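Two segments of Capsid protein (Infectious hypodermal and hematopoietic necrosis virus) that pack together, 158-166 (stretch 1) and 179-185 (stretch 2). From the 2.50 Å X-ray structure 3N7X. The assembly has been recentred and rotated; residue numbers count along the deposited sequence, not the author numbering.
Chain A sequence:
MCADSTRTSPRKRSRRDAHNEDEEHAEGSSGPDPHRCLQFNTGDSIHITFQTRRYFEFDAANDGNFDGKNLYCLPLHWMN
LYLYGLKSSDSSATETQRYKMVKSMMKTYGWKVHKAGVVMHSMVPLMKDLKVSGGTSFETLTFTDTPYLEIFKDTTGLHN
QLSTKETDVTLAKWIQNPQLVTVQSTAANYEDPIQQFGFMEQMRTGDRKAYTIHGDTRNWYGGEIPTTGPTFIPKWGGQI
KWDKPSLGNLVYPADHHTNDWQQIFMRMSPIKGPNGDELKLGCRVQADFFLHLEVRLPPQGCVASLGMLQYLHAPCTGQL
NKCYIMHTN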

ATOM      1  N   LEU A 158       2.331   7.785 -97.475  1.00 23.71           N
ATOM      2  CA  LEU A 158       2.252   7.366 -98.865  1.00 22.87           C
ATOM      3  C   LEU A 158       2.179   8.540 -99.839  1.00 23.66           C
ATOM      4  O   LEU A 158       2.929   8.591-100.813  1.00 24.74           O
ATOM      5  CB  LEU A 158       1.016   6.488 -99.079  1.00 21.76           C
ATOM      6  CG  LEU A 158       0.900   5.179 -98.291  1.00 23.37           C
ATOM      7  CD1 LEU A 158      -0.505   4.601 -98.451  1.00 22.45           C
ATOM      8  CD2 LEU A 158       1.944   4.194 -98.783  1.00 20.67           C
ATOM      9  N   HIS A 159       1.284   9.485 -99.561  1.00 23.26           N
ATOM     10  CA  HIS A 159       1.059  10.613-100.457  1.00 23.28           C
ATOM     11  C   HIS A 159       1.281  12.012 -99.900  1.00 24.24           C
ATOM     12  O   HIS A 159       1.160  12.248 -98.698  1.00 25.99           O
ATOM     13  CB  HIS A 159      -0.374  10.548-100.977  1.00 24.53           C
ATOM     14  CG  HIS A 159      -0.809   9.176-101.389  1.00 27.63           C
ATOM     15  ND1 HIS A 159      -0.330   8.547-102.519  1.00 28.03           N
ATOM     16  CD2 HIS A 159      -1.685   8.313-100.820  1.00 27.04           C
ATOM     17  CE1 HIS A 159      -0.894   7.357-102.630  1.00 28.29           C
ATOM     18  NE2 HIS A 159      -1.719   7.191-101.611  1.00 28.87           N
ATOM     19  N   ASN A 160       1.567  12.945-100.804  1.00 23.49           N
ATOM     20  CA  ASN A 160       1.780  14.345-100.457  1.00 22.71           C
ATOM     21  C   ASN A 160       0.647  15.187-101.040  1.00 23.42           C
ATOM     22  O   ASN A 160       0.024  15.989-100.342  1.00 23.90           O
ATOM     23  CB  ASN A 160       3.113  14.836-101.024  1.00 20.00           C
ATOM     24  CG  ASN A 160       4.304  14.150-100.387  1.00 22.72           C
ATOM     25  OD1 ASN A 160       5.316  13.897-101.045  1.00 22.91           O
ATOM     26  ND2 ASN A 160       4.197  13.854 -99.094  1.00 21.43           N
ATOM     27  N   GLN A 161       0.378  14.990-102.328  1.00 24.09           N
ATOM     28  CA  GLN A 161      -0.662  15.750-103.010  1.00 25.26           C
ATOM     29  C   GLN A 161      -1.494  14.895-103.965  1.00 24.97           C
ATOM     30  O   GLN A 161      -0.957  14.116-104.753  1.00 25.65           O
ATOM     31  CB  GLN A 161      -0.025  16.900-103.787  1.00 26.15           C
ATOM     32  CG  GLN A 161      -1.027  17.831-104.452  1.00 33.14           C
ATOM     33  CD  GLN A 161      -0.363  18.851-105.368  1.00 36.62           C
ATOM     34  OE1 GLN A 161       0.649  19.466-105.008  1.00 36.62           O
ATOM     35  NE2 GLN A 161      -0.937  19.046-106.554  1.00 38.24           N
ATOM     36  N   LEU A 162      -2.810  15.052-103.906  1.00 23.67           N
ATOM     37  CA  LEU A 162      -3.691  14.290-104.775  1.00 22.78           C
ATOM     38  C   LEU A 162      -4.686  15.213-105.456  1.00 23.14           C
ATOM     39  O   LEU A 162      -4.874  16.359-105.038  1.00 22.26           O
ATOM     40  CB  LEU A 162      -4.448  13.238-103.968  1.00 21.39           C
ATOM     41  CG  LEU A 162      -3.590  12.279-103.142  1.00 22.08           C
ATOM     42  CD1 LEU A 162      -4.503  11.414-102.290  1.00 21.37           C
ATOM     43  CD2 LEU A 162      -2.714  11.420-104.052  1.00 18.27           C
ATOM     44  N   SER A 163      -5.318  14.706-106.510  1.00 23.25           N
ATOM     45  CA  SER A 163      -6.320  15.467-107.245  1.00 23.48           C
ATOM     46  C   SER A 163      -7.659  14.777-107.108  1.00 23.27           C
ATOM     47  O   SER A 163      -7.722  13.561-106.920  1.00 23.82           O
ATOM     48  CB  SER A 163      -5.970  15.550-108.734  1.00 22.36           C
ATOM     49  OG  SER A 163      -4.868  16.405-108.959  1.00 25.73           O
ATOM     50  N   THR A 164      -8.729  15.558-107.189  1.00 23.14           N
ATOM     51  CA  THR A 164     -10.073  15.011-107.115  1.00 24.26           C
ATOM     52  C   THR A 164     -10.291  14.252-108.422  1.00 24.98           C
ATOM     53  O   THR A 164      -9.661  14.570-109.433  1.00 24.92           O
ATOM     54  CB  THR A 164     -11.101  16.138-107.010  1.00 23.94           C
ATOM     55  OG1 THR A 164     -10.755  17.173-107.937  1.00 27.36           O
ATOM     56  CG2 THR A 164     -11.122  16.719-105.612  1.00 24.23           C
ATOM     57  N   LYS A 165     -11.161  13.246-108.412  1.00 27.26           N
ATOM     58  CA  LYS A 165     -11.420  12.491-109.634  1.00 29.45           C
ATOM     59  C   LYS A 165     -11.945  13.462-110.695  1.00 31.67           C
ATOM     60  O   LYS A 165     -11.562  13.394-111.860  1.00 30.28           O
ATOM     61  CB  LYS A 165     -12.438  11.380-109.383  1.00 28.15           C
ATOM     62  CG  LYS A 165     -12.601  10.439-110.565  1.00 28.53           C
ATOM     63  CD  LYS A 165     -13.660   9.382-110.304  1.00 30.79           C
ATOM     64  CE  LYS A 165     -13.846   8.471-111.505  1.00 31.48           C
ATOM     65  NZ  LYS A 165     -14.927   7.466-111.278  1.00 35.03           N
ATOM     66  N   GLU A 166     -12.825  14.366-110.282  1.00 35.82           N
ATOM     67  CA  GLU A 166     -13.363  15.375-111.185  1.00 41.16           C
ATOM     68  C   GLU A 166     -12.689  16.671-110.799  1.00 42.99           C
ATOM     69  O   GLU A 166     -12.695  17.053-109.632  1.00 45.17           O
ATOM     70  CB  GLU A 166     -14.863  15.508-111.006  1.00 43.40           C
ATOM     71  CG  GLU A 166     -15.581  14.219-111.240  1.00 52.41           C
ATOM     72  CD  GLU A 166     -17.063  14.424-111.350  1.00 59.25           C
ATOM     73  OE1 GLU A 166     -17.655  15.005-110.407  1.00 62.57           O
ATOM     74  OE2 GLU A 166     -17.634  14.004-112.382  1.00 63.23           O
TER
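Stretch 2 179-185: QLVTVQS

Stretch 2 lies beside stretch 1, its residues 179-182 an extended strand running in roughly the opposite sense to strand 161-164, and the rest loop; the two strand directions make an angle of 131°, well short of a true antiparallel 180°. The axes come within 4.8 Å. The nearest CA atoms are those of Thr 164 and Val 181, 4.1 Å apart. Two backbone hydrogen bonds flank this pair: Thr 182 N donates to Ser 163 O at 3.0 Å, and Lys 165 N donates to Leu 180 O, also at 3.0 Å. Between them the CA of Thr 164 comes within 3.4 Å of Leu 180 O, a CA-H...O contact. Ser 163 N and Thr 182 O are 4.5 Å apart, too far for a direct hydrogen bond, and a water bridges them, accepting from Ser 163 N at 2.9 Å and donating to Thr 182 O at 2.8 Å.

At Thr 164 and Val 181 both beta-branched side chains suit extended backbone, and they diverge. Val 181, with chi1 near t, nevertheless sets its CG1 3.5 Å from Leu 162 CB. Leu 162 adopts the common m,t rotamer, chi1 -55° and chi2 174°, and its CB points toward stretch 2; its CD1 lies 3.9 Å from Val 183 CG1, so the longer leucine meets two valines in a buried apolar patch. Thr 164 takes chi1 p, which lets OG1 donate to Glu 166 O at 2.6 Å, satisfying a buried hydroxyl.

Toward the end of stretch 2, His 159 of stretch 1, with chi1 -44° (m), brings CE1 within 3.2 Å of Val 183 O, while Gln 184 NE2 approaches the ring edge, 3.6 Å from His 159 CE1. Lys 165 is fully extended, all four chi angles t: its aliphatic stem passes Leu 180, with Lys 165 CD 4.1 Å from CD1 of that m,t leucine, while its end leads away, apt for an exposed charged residue.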

ATOM      1  N   GLN A 179     -16.052  14.272-101.476  1.00 22.07           N
ATOM      2  CA  GLN A 179     -15.816  13.991-102.889  1.00 22.28           C
ATOM      3  C   GLN A 179     -14.711  12.969-103.139  1.00 23.29           C
ATOM      4  O   GLN A 179     -13.831  12.766-102.299  1.00 24.21           O
ATOM      5  CB  GLN A 179     -15.497  15.298-103.616  1.00 22.01           C
ATOM      6  CG  GLN A 179     -16.617  16.320-103.526  1.00 21.85           C
ATOM      7  CD  GLN A 179     -17.919  15.791-104.106  1.00 23.32           C
ATOM      8  OE1 GLN A 179     -17.964  15.362-105.259  1.00 25.02           O
ATOM      9  NE2 GLN A 179     -18.984  15.823-103.312  1.00 22.11           N
ATOM     10  N   LEU A 180     -14.759  12.326-104.303  1.00 22.38           N
ATOM     11  CA  LEU A 180     -13.758  11.327-104.649  1.00 22.27           C
ATOM     12  C   LEU A 180     -12.400  11.926-104.987  1.00 22.87           C
ATOM     13  O   LEU A 180     -12.298  12.940-105.677  1.00 24.03           O
ATOM     14  CB  LEU A 180     -14.236  10.473-105.824  1.00 20.90           C
ATOM     15  CG  LEU A 180     -15.328   9.439-105.534  1.00 21.50           C
ATOM     16  CD1 LEU A 180     -15.656   8.696-106.821  1.00 17.69           C
ATOM     17  CD2 LEU A 180     -14.858   8.460-104.457  1.00 18.27           C
ATOM     18  N   VAL A 181     -11.358  11.278-104.485  1.00 23.51           N
ATOM     19  CA  VAL A 181      -9.985  11.700-104.716  1.00 22.39           C
ATOM     20  C   VAL A 181      -9.231  10.497-105.268  1.00 22.55           C
ATOM     21  O   VAL A 181      -9.374   9.381-104.766  1.00 22.81           O
ATOM     22  CB  VAL A 181      -9.318  12.167-103.402  1.00 22.13           C
ATOM     23  CG1 VAL A 181      -7.831  12.374-103.613  1.00 24.09           C
ATOM     24  CG2 VAL A 181      -9.955  13.464-102.929  1.00 21.65           C
ATOM     25  N   THR A 182      -8.440  10.717-106.309  1.00 22.06           N
ATOM     26  CA  THR A 182      -7.682   9.626-106.900  1.00 22.65           C
ATOM     27  C   THR A 182      -6.420   9.397-106.082  1.00 23.25           C
ATOM     28  O   THR A 182      -5.540  10.254-106.029  1.00 24.04           O
ATOM     29  CB  THR A 182      -7.305   9.942-108.359  1.00 21.56           C
ATOM     30  OG1 THR A 182      -8.502  10.121-109.126  1.00 21.80           O
ATOM     31  CG2 THR A 182      -6.496   8.805-108.963  1.00 17.84           C
ATOM     32  N   VAL A 183      -6.338   8.235-105.441  1.00 23.58           N
ATOM     33  CA  VAL A 183      -5.187   7.907-104.612  1.00 24.38           C
ATOM     34  C   VAL A 183      -4.135   7.070-105.342  1.00 26.19           C
ATOM     35  O   VAL A 183      -2.953   7.130-105.010  1.00 27.67           O
ATOM     36  CB  VAL A 183      -5.633   7.170-103.326  1.00 22.88           C
ATOM     37  CG1 VAL A 183      -6.537   8.071-102.504  1.00 21.36           C
ATOM     38  CG2 VAL A 183      -6.368   5.903-103.679  1.00 21.21           C
ATOM     39  N   GLN A 184      -4.568   6.294-106.333  1.00 27.59           N
ATOM     40  CA  GLN A 184      -3.672   5.447-107.123  1.00 28.90           C
ATOM     41  C   GLN A 184      -4.273   5.235-108.498  1.00 29.04           C
ATOM     42  O   GLN A 184      -5.031   4.284-108.707  1.00 29.47           O
ATOM     43  CB  GLN A 184      -3.484   4.078-106.471  1.00 31.24           C
ATOM     44  CG  GLN A 184      -2.306   3.973-105.536  1.00 36.41           C
ATOM     45  CD  GLN A 184      -1.026   4.479-106.163  1.00 39.39           C
ATOM     46  OE1 GLN A 184      -0.785   4.285-107.360  1.00 39.28           O
ATOM     47  NE2 GLN A 184      -0.186   5.125-105.356  1.00 41.67           N
ATOM     48  N   SER A 185      -3.931   6.112-109.435  1.00 28.90           N
ATOM     49  CA  SER A 185      -4.466   6.024-110.791  1.00 29.07           C
ATOM     50  C   SER A 185      -4.241   4.673-111.468  1.00 29.05           C
ATOM     51  O   SER A 185      -5.008   4.289-112.347  1.00 28.81           O
ATOM     52  CB  SER A 185      -3.872   7.134-111.658  1.00 27.85           C
ATOM     53  OG  SER A 185      -2.461   7.026-111.712  1.00 31.10           O
TER
HETATM   54  O   HOH W   1      -4.434  12.206-107.665  1.00 20.49           O
HETATM   55  O   HOH W   2     -16.229  15.487-107.336  1.00 46.53           O